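Local coordinates for protein epsin 1 (Danio rerio, PDB 5LP0) that probably binds membranes rich in phosphatidylinositol 4,5-bisphosphate through its ENTH domain, bends them, and facilitates formation of clathrin-coated invaginations in endocytosis, at residues V12-S17 and M47-R51. Sequence-based numbering, arbitrary orientation.
Sequences VREATS and MVWKR
R51, at the end of helix 38-51, reaches across to the C-terminal end of helix 8-15 and bonds there through a single nitrogen. Its NH1 donates to T16 OG1 at 3.0 Å, with the oxygen tilted from the guanidinium plane by 25°. The same NH1 makes a weak bond to the carbonyl of R13, bent to 122°. A bend at chi2 (-81°) turns the guanidinium so that its NH1 edge meets the T16 hydroxyl, while R13 CG lies over one of its faces. T16 OG1 in turn donates to V12 O at 2.8 Å, so the hydroxyl links R51 to the last turn of the helix.

The apolar part lies beside this. V12 CG1 packs on M47 CG at 3.5 Å and also touches V48 CG2. The M47 chain then bends, and its SD sits over one face of the R13 guanidinium, near the rim and 3.2 Å above the plane.

The two arginines approach with their planes almost perpendicular. R13 NH1 and R51 NH2, both donors, are 3.4 Å apart. R13 also has a salt bridge to E9. R51 packs on H61 and A65 of helix 59-75. A methionine in place of R51 would probably leave T16 OG1 without its donor and the probable lipid site with one positive charge fewer.

R13 and R51, with N18 and H61, probably bind phosphatidylinositol 4,5-bisphosphate, as in a close relative. The neighbouring guanidinium groups are therefore consistent with a pocket built for an anionic headgroup, with R51 positioned by T16 and the helix end.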
loop_
_atom_site.group_PDB
_atom_site.type_symbol
_atom_site.label_atom_id
_atom_site.label_comp_id
_atom_site.label_asym_id
_atom_site.label_seq_id
_atom_site.Cartn_x
_atom_site.Cartn_y
_atom_site.Cartn_z
ATOM N N VAL A 12 -9.939 -0.938 -0.849
ATOM C CA VAL A 12 -8.644 -1.261 -0.256
ATOM C C VAL A 12 -8.571 -2.737 0.177
ATOM O O VAL A 12 -7.575 -3.434 -0.089
ATOM C CB VAL A 12 -8.343 -0.364 0.954
ATOM C CG1 VAL A 12 -7.096 -0.845 1.657
ATOM C CG2 VAL A 12 -8.196 1.083 0.530
ATOM N N ARG A 13 -9.639 -3.236 0.798
ATOM C CA ARG A 13 -9.660 -4.635 1.236
ATOM C C ARG A 13 -9.484 -5.564 0.043
ATOM O O ARG A 13 -8.705 -6.510 0.086
ATOM C CB ARG A 13 -10.966 -4.979 1.962
ATOM C CG ARG A 13 -11.033 -4.437 3.347
ATOM C CD ARG A 13 -12.421 -4.620 3.962
ATOM N NE ARG A 13 -12.433 -4.129 5.334
ATOM C CZ ARG A 13 -12.057 -4.839 6.391
ATOM N NH1 ARG A 13 -11.651 -6.095 6.243
ATOM N NH2 ARG A 13 -12.092 -4.289 7.600
ATOM N N GLU A 14 -10.194 -5.277 -1.034
ATOM C CA GLU A 14 -10.120 -6.080 -2.235
ATOM C C GLU A 14 -8.705 -6.063 -2.801
ATOM O O GLU A 14 -8.191 -7.084 -3.212
ATOM C CB GLU A 14 -11.099 -5.540 -3.274
ATOM C CG GLU A 14 -10.996 -6.253 -4.600
ATOM C CD GLU A 14 -11.466 -7.684 -4.522
ATOM O OE1 GLU A 14 -12.418 -7.950 -3.749
ATOM O OE2 GLU A 14 -10.870 -8.550 -5.214
ATOM N N ALA A 15 -8.087 -4.883 -2.807
ATOM C CA ALA A 15 -6.759 -4.700 -3.357
ATOM C C ALA A 15 -5.693 -5.404 -2.525
ATOM O O ALA A 15 -4.589 -5.634 -3.003
ATOM C CB ALA A 15 -6.426 -3.201 -3.472
ATOM N N THR A 16 -5.980 -5.638 -1.254
ATOM C CA THR A 16 -4.987 -6.217 -0.355
ATOM C C THR A 16 -5.355 -7.601 0.202
ATOM O O THR A 16 -4.848 -8.032 1.249
ATOM C CB THR A 16 -4.715 -5.238 0.788
ATOM O OG1 THR A 16 -5.927 -4.985 1.526
ATOM C CG2 THR A 16 -4.147 -3.910 0.248
ATOM N N SER A 17 -6.217 -8.312 -0.505
ATOM C CA SER A 17 -6.676 -9.622 -0.057
ATOM C C SER A 17 -5.573 -10.682 -0.088
ATOM O O SER A 17 -4.483 -10.471 -0.635
ATOM C CB SER A 17 -7.810 -10.105 -0.967
ATOM O OG SER A 17 -7.256 -10.592 -2.177
ATOM N N MET A 47 -7.383 1.687 6.467
ATOM C CA MET A 47 -7.418 0.298 6.035
ATOM C C MET A 47 -6.044 -0.197 5.576
ATOM O O MET A 47 -5.665 -1.337 5.835
ATOM C CB MET A 47 -8.476 0.104 4.949
ATOM C CG MET A 47 -8.791 -1.369 4.694
ATOM S SD MET A 47 -9.572 -2.156 6.138
ATOM C CE MET A 47 -8.509 -3.567 6.442
ATOM N N VAL A 48 -5.260 0.640 4.924
ATOM C CA VAL A 48 -3.944 0.222 4.479
ATOM C C VAL A 48 -3.048 -0.051 5.680
ATOM O O VAL A 48 -2.354 -1.085 5.714
ATOM C CB VAL A 48 -3.298 1.251 3.505
ATOM C CG1 VAL A 48 -1.882 0.805 3.142
ATOM C CG2 VAL A 48 -4.112 1.396 2.210
ATOM N N TRP A 49 -3.022 0.829 6.666
ATOM C CA TRP A 49 -2.224 0.620 7.875
ATOM C C TRP A 49 -2.661 -0.631 8.625
ATOM O O TRP A 49 -1.805 -1.370 9.151
ATOM C CB TRP A 49 -2.245 1.845 8.805
ATOM C CG TRP A 49 -1.616 3.099 8.234
ATOM C CD1 TRP A 49 -2.232 4.306 8.048
ATOM C CD2 TRP A 49 -0.254 3.277 7.798
ATOM N NE1 TRP A 49 -1.349 5.203 7.516
ATOM C CE2 TRP A 49 -0.131 4.603 7.344
ATOM C CE3 TRP A 49 0.868 2.442 7.752
ATOM C CZ2 TRP A 49 1.070 5.121 6.833
ATOM C CZ3 TRP A 49 2.056 2.943 7.247
ATOM C CH2 TRP A 49 2.153 4.282 6.798
ATOM N N LYS A 50 -3.958 -0.925 8.633
ATOM C CA LYS A 50 -4.430 -2.156 9.250
ATOM C C LYS A 50 -3.868 -3.374 8.527
ATOM O O LYS A 50 -3.365 -4.300 9.162
ATOM C CB LYS A 50 -5.946 -2.213 9.237
ATOM C CG LYS A 50 -6.603 -1.296 10.274
ATOM C CD LYS A 50 -8.134 -1.380 10.224
ATOM C CE LYS A 50 -8.804 -0.384 11.200
ATOM N NZ LYS A 50 -10.274 -0.359 10.996
ATOM N N ARG A 51 -3.916 -3.385 7.199
ATOM C CA ARG A 51 -3.428 -4.529 6.444
ATOM C C ARG A 51 -1.911 -4.667 6.619
ATOM O O ARG A 51 -1.394 -5.775 6.689
ATOM C CB ARG A 51 -3.818 -4.392 4.965
ATOM C CG ARG A 51 -5.338 -4.606 4.719
ATOM C CD ARG A 51 -5.624 -6.113 4.683
ATOM N NE ARG A 51 -6.970 -6.586 5.055
ATOM C CZ ARG A 51 -7.870 -7.081 4.203
ATOM N NH1 ARG A 51 -7.650 -7.070 2.901
ATOM N NH2 ARG A 51 -9.032 -7.544 4.650
#